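Excinuclease ABC, subunit A. (Deinococcus radiodurans, PDB 2VF7) probably recognises damaged DNA in nucleotide excision repair, as a zinc-containing, ATP-hydrolysing member of the UvrA branch of the ABC superfamily. Local coordinates at residues V689-H698 with L714-G725; V44-L52 with V451-G462. The protein carries 1 engineered substitution. One frame throughout, in Å; residues are numbered along the deposited sequence.

Contact 1 (V689-H698 with L714-G725); sequences VLALTVDEAH and LREVGLGYLRLG
L724 and V694 are two bumps that fill each other's hollows. The CD2 branch of L724 rests on the small methyl of A697 (CD2 to CB 3.8 Å) and on the carbonyl of V689, while CD1 meets CG2 of V694 at 4.0 Å. V694 returns the fit: its CB stands 3.6 Å from L719 O, and CG1, anti to the backbone N (chi1 167°), turns to CB of L714. A forked side chain suits this place because its branches can go to different neighbours, CG1 to L714 and CG2 to the backbone of L719 and L722. Glycines supply the flat spots. L690 CD2 lies 3.8 Å from G725 CA, and D695 OD2 comes within 3.3 Å of G720 CA, a close approach that glycine's lack of a side chain allows. The backbones meet in a single antiparallel bridge at the non-hydrogen-bonded pair T693 and R723, flanked by L724 N to L692 O (2.8 Å) and V694 N to L722 O (2.7 Å). At the polar end, R715 bends round H698. Its CD sits over one ring face, and the guanidinium lies flat on the imidazole with planes 21° apart, while NE forms a salt bridge with D695 OD2 at 3.3 Å. The carboxylate is turned 53° from the guanidinium plane, so this is not a two-pronged, coplanar pairing. M602 of helix 602-605 touches V694, L714, L719 and L722. Helix 609-617 covers V689 and L690, and helix 733-743, which starts within the LSGGE signature sequence of ABC proteins, backs L714 and L719.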
# COMPACT_ATOMS: atom_id res chain seq x y z
N VAL A 689 30.51 7.18 -22.99
CA VAL A 689 31.14 8.25 -22.20
C VAL A 689 30.40 8.60 -20.90
O VAL A 689 31.02 8.79 -19.88
CB VAL A 689 31.60 9.55 -23.00
CG1 VAL A 689 32.03 9.24 -24.47
CG2 VAL A 689 30.61 10.69 -22.94
N LEU A 690 29.08 8.69 -20.93
CA LEU A 690 28.30 8.92 -19.72
C LEU A 690 28.40 7.83 -18.65
O LEU A 690 28.26 8.13 -17.49
CB LEU A 690 26.86 9.19 -20.09
CG LEU A 690 26.67 10.50 -20.86
CD1 LEU A 690 25.33 10.51 -21.56
CD2 LEU A 690 26.81 11.71 -19.91
N ALA A 691 28.67 6.58 -19.06
CA ALA A 691 28.96 5.46 -18.16
C ALA A 691 30.37 5.49 -17.53
O ALA A 691 30.70 4.65 -16.66
CB ALA A 691 28.72 4.14 -18.86
N LEU A 692 31.19 6.44 -17.97
CA LEU A 692 32.56 6.58 -17.54
C LEU A 692 32.63 7.22 -16.17
O LEU A 692 31.94 8.22 -15.89
CB LEU A 692 33.37 7.40 -18.55
CG LEU A 692 34.53 6.86 -19.41
CD1 LEU A 692 34.50 5.37 -19.65
CD2 LEU A 692 34.60 7.59 -20.74
N THR A 693 33.49 6.64 -15.35
CA THR A 693 33.85 7.12 -14.06
C THR A 693 34.64 8.43 -14.23
O THR A 693 35.20 8.68 -15.30
CB THR A 693 34.70 6.01 -13.43
OG1 THR A 693 33.84 5.02 -12.86
CG2 THR A 693 35.62 6.53 -12.38
N VAL A 694 34.69 9.28 -13.20
CA VAL A 694 35.46 10.53 -13.30
C VAL A 694 36.96 10.24 -13.52
O VAL A 694 37.62 10.90 -14.33
CB VAL A 694 35.21 11.53 -12.10
CG1 VAL A 694 36.24 12.63 -12.07
CG2 VAL A 694 33.84 12.16 -12.21
N ASP A 695 37.47 9.22 -12.82
CA ASP A 695 38.82 8.69 -13.05
C ASP A 695 39.09 8.21 -14.49
O ASP A 695 40.16 8.50 -15.02
CB ASP A 695 39.08 7.50 -12.13
CG ASP A 695 39.40 7.90 -10.71
OD1 ASP A 695 39.57 6.95 -9.90
OD2 ASP A 695 39.50 9.12 -10.39
N GLU A 696 38.17 7.45 -15.09
CA GLU A 696 38.40 6.88 -16.42
C GLU A 696 38.23 7.95 -17.49
O GLU A 696 38.86 7.88 -18.54
CB GLU A 696 37.44 5.74 -16.76
CG GLU A 696 37.30 4.56 -15.80
CD GLU A 696 36.00 3.74 -16.05
OE1 GLU A 696 36.02 2.50 -15.86
OE2 GLU A 696 34.95 4.33 -16.44
N ALA A 697 37.37 8.93 -17.23
CA ALA A 697 37.17 10.03 -18.18
C ALA A 697 38.33 11.02 -18.13
O ALA A 697 38.53 11.82 -19.06
CB ALA A 697 35.85 10.74 -17.92
N HIS A 698 39.09 10.94 -17.03
CA HIS A 698 40.27 11.76 -16.79
C HIS A 698 41.37 11.30 -17.74
O HIS A 698 42.06 12.12 -18.36
CB HIS A 698 40.67 11.61 -15.32
CG HIS A 698 41.91 12.36 -14.93
ND1 HIS A 698 43.16 11.79 -14.99
CD2 HIS A 698 42.08 13.61 -14.43
CE1 HIS A 698 44.06 12.66 -14.56
NE2 HIS A 698 43.43 13.77 -14.21
N LEU A 714 36.78 17.69 -9.91
CA LEU A 714 35.96 16.61 -9.38
C LEU A 714 36.80 15.49 -8.81
O LEU A 714 36.37 14.77 -7.92
CB LEU A 714 35.06 16.06 -10.46
CG LEU A 714 33.93 16.99 -10.87
CD1 LEU A 714 33.31 16.44 -12.14
CD2 LEU A 714 32.88 17.11 -9.74
N ARG A 715 38.01 15.34 -9.33
CA ARG A 715 38.88 14.26 -8.92
C ARG A 715 39.60 14.64 -7.65
O ARG A 715 39.61 13.88 -6.68
CB ARG A 715 39.85 13.89 -10.04
CG ARG A 715 40.18 12.43 -10.11
CD ARG A 715 41.02 12.09 -11.35
NE ARG A 715 42.03 11.08 -11.06
CZ ARG A 715 43.20 11.33 -10.48
NH1 ARG A 715 43.53 12.56 -10.12
NH2 ARG A 715 44.06 10.34 -10.25
N GLU A 716 40.16 15.86 -7.65
CA GLU A 716 40.80 16.48 -6.48
C GLU A 716 39.92 16.50 -5.22
O GLU A 716 40.42 16.49 -4.09
CB GLU A 716 41.21 17.92 -6.82
CG GLU A 716 42.56 18.06 -7.51
CD GLU A 716 42.83 19.47 -8.03
OE1 GLU A 716 42.06 19.97 -8.88
OE2 GLU A 716 43.84 20.08 -7.59
N VAL A 717 38.61 16.55 -5.42
CA VAL A 717 37.67 16.78 -4.32
C VAL A 717 37.11 15.44 -3.77
O VAL A 717 36.37 15.40 -2.77
CB VAL A 717 36.60 17.86 -4.75
CG1 VAL A 717 35.27 17.25 -5.17
CG2 VAL A 717 36.44 18.91 -3.68
N GLY A 718 37.49 14.34 -4.43
CA GLY A 718 37.28 12.98 -3.94
C GLY A 718 36.26 12.12 -4.67
O GLY A 718 35.94 11.02 -4.20
N LEU A 719 35.76 12.60 -5.81
CA LEU A 719 34.64 11.96 -6.49
C LEU A 719 35.01 11.13 -7.73
O LEU A 719 34.22 10.99 -8.63
CB LEU A 719 33.59 13.01 -6.88
CG LEU A 719 32.97 13.90 -5.80
CD1 LEU A 719 31.97 14.80 -6.44
CD2 LEU A 719 32.31 13.08 -4.72
N GLY A 720 36.20 10.54 -7.76
CA GLY A 720 36.64 9.81 -8.91
C GLY A 720 35.80 8.59 -9.23
O GLY A 720 35.83 8.09 -10.34
N TYR A 721 35.05 8.11 -8.24
CA TYR A 721 34.28 6.88 -8.38
C TYR A 721 32.94 7.11 -9.08
O TYR A 721 32.32 6.17 -9.55
CB TYR A 721 34.11 6.18 -7.01
CG TYR A 721 33.34 6.98 -5.97
CD1 TYR A 721 31.97 6.79 -5.79
CD2 TYR A 721 33.98 7.91 -5.17
CE1 TYR A 721 31.27 7.52 -4.85
CE2 TYR A 721 33.29 8.65 -4.24
CZ TYR A 721 31.94 8.45 -4.07
OH TYR A 721 31.26 9.18 -3.13
N LEU A 722 32.51 8.37 -9.16
CA LEU A 722 31.23 8.69 -9.76
C LEU A 722 31.28 8.63 -11.28
O LEU A 722 32.33 8.85 -11.86
CB LEU A 722 30.75 10.07 -9.28
CG LEU A 722 30.42 10.20 -7.80
CD1 LEU A 722 29.93 11.58 -7.50
CD2 LEU A 722 29.35 9.19 -7.40
N ARG A 723 30.12 8.35 -11.90
CA ARG A 723 29.97 8.26 -13.35
C ARG A 723 29.41 9.56 -13.92
O ARG A 723 28.49 10.16 -13.36
CB ARG A 723 29.06 7.08 -13.74
CG ARG A 723 29.65 5.71 -13.46
CD ARG A 723 28.76 4.58 -13.97
NE ARG A 723 27.53 4.45 -13.19
CZ ARG A 723 27.44 3.83 -12.00
NH1 ARG A 723 28.52 3.25 -11.43
NH2 ARG A 723 26.28 3.80 -11.36
N LEU A 724 29.97 10.00 -15.05
CA LEU A 724 29.60 11.26 -15.69
C LEU A 724 28.10 11.49 -15.81
O LEU A 724 27.61 12.57 -15.51
CB LEU A 724 30.27 11.34 -17.07
CG LEU A 724 31.59 12.08 -17.06
CD1 LEU A 724 32.44 11.60 -15.92
CD2 LEU A 724 32.28 11.91 -18.40
N GLY A 725 27.38 10.45 -16.23
CA GLY A 725 25.93 10.49 -16.41
C GLY A 725 25.12 9.96 -15.23
O GLY A 725 23.89 9.88 -15.31

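Contact 2 (V44-L52 with V451-G462); sequences VSGSGKSSL and VDVGPEAGEKGG. With ADP (adenosine-5'-diphosphate), chain E.
A457 and G458 press closely on the turn V44 to S47, and this is the tight part of the contact. G458 N donates a straight bond to G46 O (2.8 Å, 172° at the hydrogen), approaching from above the carbonyl plane, and CB of A457 lies 3.3 Å from S45 O. The small methyl of A457 suits so close an approach to the backbone. S47 holds its OG between its own N and carbonyl carbon (chi1 87°), which places the hydroxyl near both V44 O and V453 O, while its CB meets E456 O at 3.3 Å. V453 sends CG1 toward S47 O and CG2 toward CD2 of L52 (4.2 Å), joining strand to helix with apolar groups. V44 packs CG2 on the E456 peptide, and a water links V44 N (2.7 Å) to V453 O. Beyond lies the open side, where P455 adds little and the side chains of exposed E456 and K460 are joined by a long salt bridge within their own segment. G46 and G48 adopt positive phi, which suits glycine, and turn their amides inward to the diphosphate. G46 N binds O2B of ADP, K49 NZ reaches O1B at 2.6 Å, and S51 OG grips O2A at 2.8 Å, so the negative charge is ringed by donors. This strand-loop-helix is the P-loop, or Walker A motif, of an ABC nucleotide site, flanked by strand 449-453 and its following turn, which the G458-G46 bond ties to it.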
# COMPACT_ATOMS: atom_id res chain seq x y z
N VAL A 44 35.69 4.42 4.16
CA VAL A 44 35.66 5.67 3.39
C VAL A 44 34.36 5.80 2.61
O VAL A 44 33.60 4.83 2.49
CB VAL A 44 36.90 5.87 2.45
CG1 VAL A 44 38.19 5.95 3.26
CG2 VAL A 44 36.98 4.78 1.41
N SER A 45 34.09 7.00 2.12
CA SER A 45 32.88 7.24 1.37
C SER A 45 33.06 6.63 0.00
O SER A 45 34.15 6.68 -0.56
CB SER A 45 32.60 8.74 1.26
OG SER A 45 33.54 9.34 0.41
N GLY A 46 32.01 6.03 -0.51
CA GLY A 46 32.07 5.35 -1.79
C GLY A 46 32.58 3.94 -1.66
O GLY A 46 32.62 3.22 -2.65
N SER A 47 32.97 3.54 -0.45
CA SER A 47 33.48 2.18 -0.21
C SER A 47 32.42 1.07 -0.33
O SER A 47 32.76 -0.07 -0.68
CB SER A 47 34.21 2.08 1.15
OG SER A 47 33.32 1.79 2.22
N GLY A 48 31.16 1.38 -0.03
CA GLY A 48 30.04 0.42 -0.17
C GLY A 48 29.24 0.21 1.12
O GLY A 48 28.46 -0.75 1.23
N LYS A 49 29.41 1.10 2.09
CA LYS A 49 28.73 0.99 3.41
C LYS A 49 27.19 1.00 3.29
O LYS A 49 26.51 0.21 3.94
CB LYS A 49 29.12 2.15 4.31
CG LYS A 49 30.59 2.32 4.61
CD LYS A 49 30.73 3.28 5.81
CE LYS A 49 30.42 4.72 5.47
NZ LYS A 49 31.26 5.12 4.28
N SER A 50 26.66 1.92 2.47
CA SER A 50 25.23 2.00 2.23
C SER A 50 24.73 0.93 1.31
O SER A 50 23.67 0.38 1.57
CB SER A 50 24.85 3.35 1.64
OG SER A 50 24.88 4.32 2.68
N SER A 51 25.46 0.63 0.24
CA SER A 51 25.08 -0.50 -0.62
C SER A 51 24.81 -1.78 0.20
O SER A 51 23.98 -2.58 -0.18
CB SER A 51 26.15 -0.77 -1.68
OG SER A 51 26.20 0.28 -2.63
N LEU A 52 25.50 -1.92 1.34
CA LEU A 52 25.35 -3.05 2.28
C LEU A 52 24.21 -2.86 3.30
O LEU A 52 23.22 -3.60 3.27
CB LEU A 52 26.68 -3.35 2.99
CG LEU A 52 26.81 -4.62 3.83
CD1 LEU A 52 26.32 -5.86 3.11
CD2 LEU A 52 28.26 -4.80 4.23
N VAL A 451 31.52 -3.41 11.09
CA VAL A 451 31.83 -3.92 9.75
C VAL A 451 32.57 -2.84 8.94
O VAL A 451 31.96 -1.83 8.55
CB VAL A 451 30.55 -4.33 9.00
CG1 VAL A 451 30.90 -5.10 7.75
CG2 VAL A 451 29.60 -5.14 9.91
N ASP A 452 33.86 -3.06 8.69
CA ASP A 452 34.68 -2.10 7.93
C ASP A 452 34.79 -2.54 6.48
O ASP A 452 35.26 -3.64 6.17
CB ASP A 452 36.08 -1.91 8.55
CG ASP A 452 36.73 -0.58 8.14
OD1 ASP A 452 37.88 -0.59 7.64
OD2 ASP A 452 36.09 0.49 8.33
N VAL A 453 34.35 -1.65 5.59
CA VAL A 453 34.17 -1.94 4.18
C VAL A 453 35.26 -1.28 3.29
O VAL A 453 35.59 -0.10 3.47
CB VAL A 453 32.74 -1.54 3.70
CG1 VAL A 453 32.59 -1.71 2.22
CG2 VAL A 453 31.67 -2.36 4.40
N GLY A 454 35.80 -2.08 2.37
CA GLY A 454 36.61 -1.66 1.24
C GLY A 454 37.94 -1.10 1.64
O GLY A 454 38.04 -0.44 2.70
N PRO A 455 38.99 -1.33 0.83
CA PRO A 455 40.16 -0.52 1.11
C PRO A 455 39.81 0.95 0.82
O PRO A 455 39.88 1.79 1.72
CB PRO A 455 41.23 -1.05 0.14
CG PRO A 455 40.68 -2.25 -0.48
CD PRO A 455 39.19 -2.24 -0.31
N GLU A 456 39.40 1.23 -0.42
CA GLU A 456 39.16 2.59 -0.93
C GLU A 456 37.71 2.75 -1.44
O GLU A 456 36.79 2.06 -0.98
CB GLU A 456 40.19 2.96 -2.02
CG GLU A 456 41.66 2.65 -1.67
CD GLU A 456 42.68 3.05 -2.77
OE1 GLU A 456 43.08 4.24 -2.86
OE2 GLU A 456 43.13 2.15 -3.53
N ALA A 457 37.51 3.67 -2.39
CA ALA A 457 36.18 3.96 -2.92
C ALA A 457 35.95 3.30 -4.29
O ALA A 457 36.88 3.15 -5.08
CB ALA A 457 35.95 5.47 -2.99
N GLY A 458 34.71 2.88 -4.55
CA GLY A 458 34.35 2.35 -5.87
C GLY A 458 34.92 0.99 -6.24
O GLY A 458 34.84 0.04 -5.47
N GLU A 459 35.50 0.91 -7.43
CA GLU A 459 36.04 -0.34 -7.97
C GLU A 459 37.22 -0.85 -7.13
O GLU A 459 37.58 -2.02 -7.21
CB GLU A 459 36.43 -0.17 -9.45
CG GLU A 459 35.54 0.82 -10.23
CD GLU A 459 35.43 0.53 -11.72
OE1 GLU A 459 35.91 1.36 -12.54
OE2 GLU A 459 34.86 -0.52 -12.08
N LYS A 460 37.79 0.05 -6.32
CA LYS A 460 38.92 -0.27 -5.43
C LYS A 460 38.46 -0.47 -3.99
O LYS A 460 39.28 -0.52 -3.09
CB LYS A 460 39.97 0.84 -5.47
CG LYS A 460 40.81 0.88 -6.73
CD LYS A 460 41.88 1.95 -6.57
CE LYS A 460 42.99 1.82 -7.59
NZ LYS A 460 44.07 2.80 -7.30
N GLY A 461 37.16 -0.58 -3.79
CA GLY A 461 36.59 -0.90 -2.49
C GLY A 461 35.60 -2.05 -2.60
O GLY A 461 35.76 -2.94 -3.43
N GLY A 462 34.58 -2.03 -1.75
CA GLY A 462 33.51 -3.04 -1.84
C GLY A 462 33.83 -4.40 -1.24
O GLY A 462 33.15 -5.37 -1.53
PB ADP E . 29.25 4.60 1.10
O1B ADP E . 30.43 4.21 1.95
O2B ADP E . 29.39 5.95 0.47
O3B ADP E . 27.93 4.43 1.83
PA ADP E . 28.11 3.69 -1.28
O1A ADP E . 27.41 5.04 -1.18
O2A ADP E . 27.29 2.44 -1.29
O3A ADP E . 29.23 3.56 -0.14
O5' ADP E . 28.90 3.70 -2.69
C5' ADP E . 29.33 2.54 -3.39
C4' ADP E . 28.86 2.65 -4.83
O4' ADP E . 27.44 2.51 -4.85
C3' ADP E . 29.17 3.98 -5.52
O3' ADP E . 29.57 3.77 -6.90
C2' ADP E . 27.83 4.70 -5.43
O2' ADP E . 27.67 5.73 -6.41
C1' ADP E . 26.84 3.56 -5.60
N9 ADP E . 25.51 3.85 -5.02
C8 ADP E . 25.26 4.08 -3.72
N7 ADP E . 23.96 4.32 -3.47
C5 ADP E . 23.35 4.22 -4.67
C6 ADP E . 21.95 4.32 -5.12
N6 ADP E . 20.96 4.61 -4.24
N1 ADP E . 21.71 4.14 -6.43
C2 ADP E . 22.69 3.85 -7.33
N3 ADP E . 23.98 3.74 -6.98
C4 ADP E . 24.36 3.90 -5.68
O HOH W 1 37.22 2.27 3.91

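Overall arrangement
From the N terminus the chain passes through strand 38-42 into the P-loop, and contact 2 closes a very long excursion of nearly 400 residues when strand 449-453, neighbour of 38-42 in the same sheet, leads into 451-462. Contact 1 comes later and in series: a short excursion, mostly helix 705-716, brings 714-725 back to 689-698. The two neither nest nor cross, yet they meet, their centres about 16 Å apart. The Y721 ring of contact 1 packs on G46 and A457 of contact 2, and both contacts touch the same ADP. Together they join a P-loop to the segment preceding the LSGGE helix, consistent with a composite ABC nucleotide site.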